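Local coordinates for putative GAF sensor protein (Burkholderia vietnamiensis, PDB 5HL6) that probably reduces free L-methionine-(R)-S-oxide to methionine through a GAF-type domain, at residues 38-41 with 42-45; 59-62 with 63-67; 97-100 with 101-105; 153-156 with 157-161. All coordinates share one frame; numbering follows the deposited sequence.

Interaction 1: 38-41 with 42-45; sequences EPDL and IANA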
# COMPACT_ATOMS: atom_id res chain seq x y z
N GLU B 38 0.67 10.75 -13.01
CA GLU B 38 0.78 11.14 -11.61
C GLU B 38 2.25 11.37 -11.27
O GLU B 38 3.08 10.47 -11.47
CB GLU B 38 0.19 10.07 -10.70
CG GLU B 38 0.50 10.28 -9.22
CD GLU B 38 0.10 11.66 -8.73
OE1 GLU B 38 -1.02 12.12 -9.04
OE2 GLU B 38 0.92 12.30 -8.04
N PRO B 39 2.63 12.55 -10.75
CA PRO B 39 4.05 12.79 -10.46
C PRO B 39 4.56 12.08 -9.22
O PRO B 39 5.75 11.77 -9.15
CB PRO B 39 4.11 14.32 -10.30
CG PRO B 39 2.73 14.72 -9.96
CD PRO B 39 1.83 13.79 -10.71
N ASP B 40 3.70 11.81 -8.24
CA ASP B 40 4.16 11.36 -6.93
C ASP B 40 4.57 9.89 -6.97
O ASP B 40 3.76 9.01 -7.30
CB ASP B 40 3.10 11.58 -5.86
CG ASP B 40 3.64 11.36 -4.47
OD1 ASP B 40 4.20 12.32 -3.90
OD2 ASP B 40 3.51 10.22 -3.97
N LEU B 41 5.82 9.62 -6.57
CA LEU B 41 6.39 8.28 -6.69
C LEU B 41 5.74 7.31 -5.71
O LEU B 41 5.44 6.17 -6.07
CB LEU B 41 7.89 8.36 -6.45
CG LEU B 41 8.60 7.00 -6.44
CD1 LEU B 41 8.43 6.31 -7.80
CD2 LEU B 41 10.09 7.14 -6.08
N ILE B 42 5.51 7.75 -4.48
CA ILE B 42 4.93 6.87 -3.48
C ILE B 42 3.49 6.52 -3.85
O ILE B 42 3.07 5.36 -3.72
CB ILE B 42 5.03 7.53 -2.09
CG1 ILE B 42 6.50 7.57 -1.65
CG2 ILE B 42 4.18 6.77 -1.05
CD1 ILE B 42 7.12 6.19 -1.52
N ALA B 43 2.73 7.49 -4.38
CA ALA B 43 1.39 7.21 -4.87
C ALA B 43 1.42 6.16 -5.97
O ALA B 43 0.61 5.22 -5.98
CB ALA B 43 0.72 8.50 -5.38
N ASN B 44 2.33 6.31 -6.93
CA ASN B 44 2.42 5.34 -8.01
C ASN B 44 2.82 3.96 -7.49
O ASN B 44 2.27 2.94 -7.93
CB ASN B 44 3.38 5.82 -9.10
CG ASN B 44 2.80 6.97 -9.89
OD1 ASN B 44 1.59 7.01 -10.13
ND2 ASN B 44 3.64 7.91 -10.29
N ALA B 45 3.76 3.91 -6.54
CA ALA B 45 4.14 2.63 -5.95
C ALA B 45 2.96 1.98 -5.22
O ALA B 45 2.72 0.78 -5.38
CB ALA B 45 5.32 2.82 -4.99
O HOH W 1 6.34 9.09 -10.05

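Interaction 2: 59-62 with 63-67; sequences LNWA and GFYFF. With EDO (1,2-ethanediol), chain C.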
# COMPACT_ATOMS: atom_id res chain seq x y z
N LEU B 59 -2.42 -14.98 -4.96
CA LEU B 59 -1.35 -14.17 -4.40
C LEU B 59 -1.64 -13.87 -2.93
O LEU B 59 -2.80 -13.76 -2.52
CB LEU B 59 -1.17 -12.85 -5.14
CG LEU B 59 -0.81 -12.89 -6.63
CD1 LEU B 59 -0.51 -11.49 -7.12
CD2 LEU B 59 0.38 -13.81 -6.85
N ASN B 60 -0.57 -13.75 -2.13
CA ASN B 60 -0.73 -13.33 -0.74
C ASN B 60 0.15 -12.15 -0.36
O ASN B 60 0.02 -11.65 0.77
CB ASN B 60 -0.47 -14.51 0.21
CG ASN B 60 0.98 -14.95 0.24
OD1 ASN B 60 1.55 -15.27 -0.80
ND2 ASN B 60 1.57 -14.97 1.42
N TRP B 61 1.00 -11.66 -1.25
CA TRP B 61 1.80 -10.47 -0.98
C TRP B 61 2.28 -9.91 -2.30
O TRP B 61 2.59 -10.68 -3.21
CB TRP B 61 3.00 -10.80 -0.08
CG TRP B 61 3.45 -9.66 0.81
CD1 TRP B 61 3.00 -9.40 2.08
CD2 TRP B 61 4.44 -8.66 0.52
NE1 TRP B 61 3.65 -8.31 2.59
CE2 TRP B 61 4.54 -7.83 1.66
CE3 TRP B 61 5.27 -8.39 -0.58
CZ2 TRP B 61 5.43 -6.77 1.73
CZ3 TRP B 61 6.15 -7.31 -0.52
CH2 TRP B 61 6.22 -6.51 0.63
N ALA B 62 2.33 -8.59 -2.40
CA ALA B 62 2.90 -7.95 -3.58
C ALA B 62 3.26 -6.51 -3.23
O ALA B 62 2.38 -5.73 -2.83
CB ALA B 62 1.92 -8.01 -4.76
N GLY B 63 4.53 -6.15 -3.37
CA GLY B 63 4.95 -4.82 -2.99
C GLY B 63 6.44 -4.61 -3.18
O GLY B 63 7.16 -5.48 -3.68
N PHE B 64 6.88 -3.43 -2.75
CA PHE B 64 8.23 -2.93 -2.98
C PHE B 64 9.07 -2.96 -1.70
O PHE B 64 8.55 -2.73 -0.61
CB PHE B 64 8.19 -1.47 -3.46
CG PHE B 64 7.57 -1.30 -4.81
CD1 PHE B 64 8.35 -1.38 -5.95
CD2 PHE B 64 6.22 -1.02 -4.93
CE1 PHE B 64 7.79 -1.21 -7.21
CE2 PHE B 64 5.65 -0.83 -6.18
CZ PHE B 64 6.44 -0.94 -7.33
N TYR B 65 10.37 -3.22 -1.85
CA TYR B 65 11.37 -2.80 -0.88
C TYR B 65 12.28 -1.81 -1.60
O TYR B 65 12.69 -2.06 -2.74
CB TYR B 65 12.20 -3.96 -0.31
CG TYR B 65 11.42 -4.93 0.55
CD1 TYR B 65 11.50 -4.87 1.94
CD2 TYR B 65 10.62 -5.91 -0.02
CE1 TYR B 65 10.78 -5.76 2.73
CE2 TYR B 65 9.91 -6.79 0.75
CZ TYR B 65 9.98 -6.72 2.12
OH TYR B 65 9.25 -7.61 2.89
N PHE B 66 12.56 -0.69 -0.95
CA PHE B 66 13.39 0.35 -1.56
C PHE B 66 14.75 0.39 -0.87
O PHE B 66 14.84 0.36 0.36
CB PHE B 66 12.69 1.71 -1.49
CG PHE B 66 11.53 1.82 -2.43
CD1 PHE B 66 11.72 1.71 -3.81
CD2 PHE B 66 10.24 2.00 -1.96
CE1 PHE B 66 10.66 1.79 -4.69
CE2 PHE B 66 9.16 2.08 -2.84
CZ PHE B 66 9.38 1.98 -4.21
N PHE B 67 15.80 0.44 -1.68
CA PHE B 67 17.17 0.55 -1.19
C PHE B 67 17.40 1.95 -0.63
O PHE B 67 17.19 2.95 -1.32
CB PHE B 67 18.14 0.26 -2.33
CG PHE B 67 19.56 0.13 -1.90
CD1 PHE B 67 19.93 -0.85 -0.98
CD2 PHE B 67 20.53 0.94 -2.44
CE1 PHE B 67 21.25 -0.98 -0.58
CE2 PHE B 67 21.86 0.81 -2.05
CZ PHE B 67 22.22 -0.15 -1.12
C1 EDO C . -4.81 -11.75 -4.42
O1 EDO C . -4.69 -12.91 -5.26
C2 EDO C . -6.14 -11.04 -4.69
O2 EDO C . -6.23 -10.74 -6.09

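Interaction 3: 97-100 with 101-105; sequences AQTR and QTQVV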
# COMPACT_ATOMS: atom_id res chain seq x y z
N ALA B 97 18.45 -8.20 -4.50
CA ALA B 97 19.03 -6.86 -4.52
C ALA B 97 20.54 -6.90 -4.72
O ALA B 97 21.10 -6.07 -5.44
CB ALA B 97 18.68 -6.11 -3.23
N GLN B 98 21.21 -7.88 -4.11
CA GLN B 98 22.67 -7.92 -4.18
C GLN B 98 23.15 -8.48 -5.52
O GLN B 98 24.07 -7.92 -6.13
CB GLN B 98 23.23 -8.74 -3.02
CG GLN B 98 24.74 -8.96 -3.13
CD GLN B 98 25.37 -9.37 -1.82
OE1 GLN B 98 25.23 -10.51 -1.38
NE2 GLN B 98 26.07 -8.43 -1.19
N THR B 99 22.57 -9.59 -5.97
CA THR B 99 22.97 -10.19 -7.24
C THR B 99 22.46 -9.39 -8.43
O THR B 99 22.96 -9.57 -9.55
CB THR B 99 22.46 -11.63 -7.34
OG1 THR B 99 21.03 -11.63 -7.35
CG2 THR B 99 22.95 -12.48 -6.15
N ARG B 100 21.49 -8.50 -8.21
CA ARG B 100 20.76 -7.79 -9.26
C ARG B 100 20.24 -8.76 -10.33
O ARG B 100 20.18 -8.45 -11.52
CB ARG B 100 21.62 -6.69 -9.87
CG ARG B 100 22.03 -5.62 -8.87
CD ARG B 100 22.81 -4.52 -9.56
NE ARG B 100 23.07 -3.39 -8.69
CZ ARG B 100 23.43 -2.19 -9.13
NH1 ARG B 100 23.59 -1.97 -10.43
NH2 ARG B 100 23.65 -1.20 -8.27
N GLN B 101 19.84 -9.94 -9.88
CA GLN B 101 19.27 -10.99 -10.71
C GLN B 101 17.87 -11.30 -10.20
O GLN B 101 17.63 -11.31 -8.99
CB GLN B 101 20.17 -12.25 -10.68
CG GLN B 101 21.52 -12.01 -11.37
CD GLN B 101 22.52 -13.14 -11.14
OE1 GLN B 101 22.19 -14.17 -10.55
NE2 GLN B 101 23.74 -12.94 -11.62
N THR B 102 16.94 -11.52 -11.13
CA THR B 102 15.58 -11.91 -10.74
C THR B 102 15.60 -13.29 -10.10
O THR B 102 16.27 -14.21 -10.59
CB THR B 102 14.66 -11.89 -11.96
OG1 THR B 102 14.44 -10.54 -12.38
CG2 THR B 102 13.31 -12.53 -11.65
N GLN B 103 14.88 -13.43 -9.00
CA GLN B 103 14.79 -14.68 -8.25
C GLN B 103 13.40 -15.27 -8.45
O GLN B 103 12.40 -14.58 -8.26
CB GLN B 103 15.06 -14.44 -6.77
CG GLN B 103 16.36 -13.71 -6.48
CD GLN B 103 17.60 -14.52 -6.81
OE1 GLN B 103 17.72 -15.69 -6.44
NE2 GLN B 103 18.54 -13.89 -7.51
N VAL B 104 13.34 -16.54 -8.82
CA VAL B 104 12.08 -17.27 -8.93
C VAL B 104 12.19 -18.51 -8.05
O VAL B 104 13.08 -19.35 -8.26
CB VAL B 104 11.75 -17.65 -10.38
CG1 VAL B 104 10.43 -18.40 -10.45
CG2 VAL B 104 11.72 -16.41 -11.27
N VAL B 105 11.31 -18.61 -7.06
CA VAL B 105 11.36 -19.68 -6.07
C VAL B 105 10.09 -20.50 -6.21
O VAL B 105 8.98 -19.97 -6.03
CB VAL B 105 11.51 -19.12 -4.65
CG1 VAL B 105 11.76 -20.25 -3.65
CG2 VAL B 105 12.64 -18.10 -4.61

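Interaction 4: 153-156 with 157-161; sequences EDRS and GMEAL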
# COMPACT_ATOMS: atom_id res chain seq x y z
N GLU B 153 7.09 -17.72 -17.58
CA GLU B 153 6.19 -16.73 -18.16
C GLU B 153 5.84 -15.66 -17.13
O GLU B 153 5.75 -14.47 -17.48
CB GLU B 153 4.91 -17.41 -18.66
CG GLU B 153 5.06 -18.14 -19.98
CD GLU B 153 3.74 -18.69 -20.48
OE1 GLU B 153 3.19 -19.60 -19.82
OE2 GLU B 153 3.24 -18.20 -21.51
N ASP B 154 5.65 -16.05 -15.87
CA ASP B 154 5.47 -15.06 -14.82
C ASP B 154 6.74 -14.25 -14.63
O ASP B 154 6.69 -13.04 -14.35
CB ASP B 154 5.07 -15.73 -13.51
CG ASP B 154 3.70 -16.36 -13.57
OD1 ASP B 154 2.72 -15.60 -13.75
OD2 ASP B 154 3.61 -17.60 -13.44
N ARG B 155 7.90 -14.90 -14.75
CA ARG B 155 9.17 -14.19 -14.67
C ARG B 155 9.25 -13.08 -15.72
O ARG B 155 9.54 -11.92 -15.40
CB ARG B 155 10.33 -15.17 -14.82
CG ARG B 155 11.71 -14.59 -14.50
CD ARG B 155 12.36 -13.96 -15.72
NE ARG B 155 12.38 -14.87 -16.87
CZ ARG B 155 12.63 -14.48 -18.12
NH1 ARG B 155 12.63 -15.38 -19.10
NH2 ARG B 155 12.88 -13.21 -18.39
N SER B 156 8.98 -13.43 -16.98
CA SER B 156 8.98 -12.44 -18.05
C SER B 156 7.91 -11.38 -17.84
O SER B 156 8.13 -10.19 -18.09
CB SER B 156 8.78 -13.12 -19.40
OG SER B 156 9.85 -14.00 -19.68
N GLY B 157 6.73 -11.81 -17.39
CA GLY B 157 5.64 -10.86 -17.20
C GLY B 157 5.91 -9.88 -16.07
O GLY B 157 5.70 -8.67 -16.23
N MET B 158 6.37 -10.39 -14.92
CA MET B 158 6.70 -9.49 -13.82
C MET B 158 7.81 -8.51 -14.20
O MET B 158 7.76 -7.33 -13.83
CB MET B 158 7.10 -10.29 -12.58
CG MET B 158 5.93 -10.99 -11.89
SD MET B 158 4.65 -9.88 -11.28
CE MET B 158 3.54 -11.09 -10.59
N GLU B 159 8.81 -8.98 -14.95
CA GLU B 159 9.87 -8.07 -15.37
C GLU B 159 9.34 -6.98 -16.28
O GLU B 159 9.76 -5.82 -16.19
CB GLU B 159 11.00 -8.85 -16.04
CG GLU B 159 11.80 -9.67 -15.03
CD GLU B 159 12.84 -10.57 -15.67
OE1 GLU B 159 12.79 -10.78 -16.90
OE2 GLU B 159 13.70 -11.09 -14.92
N ALA B 160 8.38 -7.31 -17.14
CA ALA B 160 7.79 -6.30 -18.01
C ALA B 160 6.96 -5.31 -17.19
O ALA B 160 6.96 -4.11 -17.49
CB ALA B 160 6.96 -6.95 -19.11
N LEU B 161 6.26 -5.79 -16.16
CA LEU B 161 5.52 -4.87 -15.30
C LEU B 161 6.47 -3.91 -14.59
O LEU B 161 6.21 -2.71 -14.51
CB LEU B 161 4.67 -5.63 -14.27
CG LEU B 161 3.51 -6.46 -14.80
CD1 LEU B 161 2.74 -7.10 -13.66
CD2 LEU B 161 2.58 -5.59 -15.67

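Interaction 1: 38-41 with 42-45
The side-chain amide of N44 is gripped on its nitrogen from two directions: ND2 donates to E38 O at 2.9 Å and to a water at 3.0 Å that in turn donates to the carbonyl O of P39. This is the N-terminal cap of helix 41-55, where the incoming loop is fastened to the first turn. E38 O lies almost in the N44 amide plane, yet ND2 sits above the E38 carbonyl plane, 41° out of it. The E38 side chain runs past the other end of the amide, with its CB 3.4 Å from N44 OD1. D40 is the N-cap residue. With CG anti to the backbone N (chi1 -170°), its carboxylate turns back over the helix start, and A43 N donates to D40 OD2 at 2.9 Å on the lone pair away from OD1. N44 N to D40 O and A45 N to L41 O then start the regular helical bonding. The carboxylate at this end probably gains from the helix dipole. Outside the turn, E38 O also accepts from K172, the side chain of L41 rests on F165 and W170 of helix 152-176, and E38 OE1 makes a salt bridge to R85 of the second subunit, so the cap borders the dimer interface. The E38 chain bends at chi2 (54°), which brings OE2 round to accept from D40 N at 2.8 Å.

Interaction 2: 59-62 with 63-67
W61 sets its indole with CG roughly opposite the backbone N (chi1 -150°), whereas Y65 keeps CG beside its own N and opposite the carbonyl carbon (chi1 -67°); the two rings therefore reach toward each other past G63, on one face of strand 61-67 in the antiparallel GAF sheet. The planes are only 23° from parallel but slid well apart, with 5.7 Å between the centroids of the indole six-membered ring and the phenol. Contact comes down to their near corners, W61 CH2 to Y65 CE2 at 3.7 Å. The indole also meets the backbone, W61 CZ3 lying 3.5 Å from G63 N, where no side chain intervenes. W61 begins the strand at a classic beta bulge in which it and N60 both face D143. Just upstream, L59 N donates to O1 of an ethanediol, probably from the crystallisation liquor, at 3.1 Å.

The rings also have partners outside the pair: W61 NE1 donates to K80 O, the indole stacks with the ring of F77, and Y65 OH bonds weakly to the carbonyl of C83, one half of the C83–C117 disulfide. The W61–Y65 touch itself is apolar, so probably dispersion and burial, not ring overlap or hydrogen bonding, hold it.

Interaction 3: 97-100 with 101-105
A helix-to-strand turn joins the C-terminal end of helix 91-99 to strand 103-105, one of the two outermost strands of the GAF sheet within this chain, and its pivot is R100, the first residue to leave helical geometry, with a positive phi of 50°. Across this turn the last helical side chain reaches forward to the departing chain: Q101 N donates to T99 OG1 at 3.3 Å, a long bond and a bent one. The hydroxyl can receive it because T99 chi1 of 64° sets OG1 between its backbone N and carbonyl carbon, and the same oxygen is bonded back to T95 O within the helix. The Q101 side chain folds alongside T99, its CB 3.5 Å from T99 OG1 and its CG 3.4 Å from T99 O, and its extended remainder keeps alongside T99. R100 leaves in a different direction, roughly at right angles to Q101, its chain straight from CG to NE, and NH1 bonds to G134 O; a bound ethanediol lies close to its side chain. T102 turns away from the helix, while Q103 packs against V92 and A96. Although Q103 NE2 comes within 3.4 Å of T99 OG1, the angle is too poor for a hydrogen bond. Instead the Q103 chain, bent at chi2, delivers NE2 to Q101 O at 3.1 Å, and the amide nitrogen sits well above that carbonyl's plane, 63° out of it.

Interaction 4: 153-156 with 157-161
R155 and E159 form an i to i+4 salt bridge near the start of the long C-terminal helix 152-176, R155 NH2 donating to E159 OE1 at 2.9 Å. The carboxylate oxygen lies nearly in the guanidinium plane, at its edge, while the nitrogen meets OE1 on the syn side but 34° out of the carboxylate plane; the two flat groups are turned 64° apart, so only one N-H and one oxygen engage. The arginine gets there with a doubled-back chain, bent at chi2 (-89°) and again at chi3, which lays its CD against the carboxylate, 3.3 Å from E159 OE2. E159 reaches out extended beyond CG, and OE2 is hydrogen-bonded to T102 OG1, while R155 NE makes a salt bridge to D152, three residues earlier at the first position of the helix. Both charged groups are thus held from two sides, which should restrict their rotation. S156 OG stands 3.0 Å above one face of the R155 guanidinium, offset toward its rim.

The backbone carries the regular helical bonding, with M158 N to D154 O at 2.7 Å and G157 N to E153 O at 2.8 Å. D154 directs its carboxylate toward helix 20-35, to K20 and to the hydroxyl of Y24. M158 faces the sheet, lying on I125, V127, W140 and V142, so it is one of the points where the helix packs on the GAF sheet. Its chain bends at chi2 and passes close to the preceding turn, M158 CB and CG each 3.3 Å from D154 O.

All four contacts are local and follow in series along one GAF domain; none nests in or crosses another, and each closes only a single turn or a few residues of strand. Interaction 1 starts helix 41-55, which leads into the strand of interaction 2; A45 of the first packs on F64 and F66 of the second, tying that helix to the sheet. Interaction 3 leaves helix 91-99 for the sheet edge, about 25 Å between centres from interaction 1 and on the opposite side of the chain's centre. Interaction 4, on the last helix, touches interaction 3, with T102 bonded to E159 and T102 and V104 packed on R155, joining the sheet edge to the C-terminal helix.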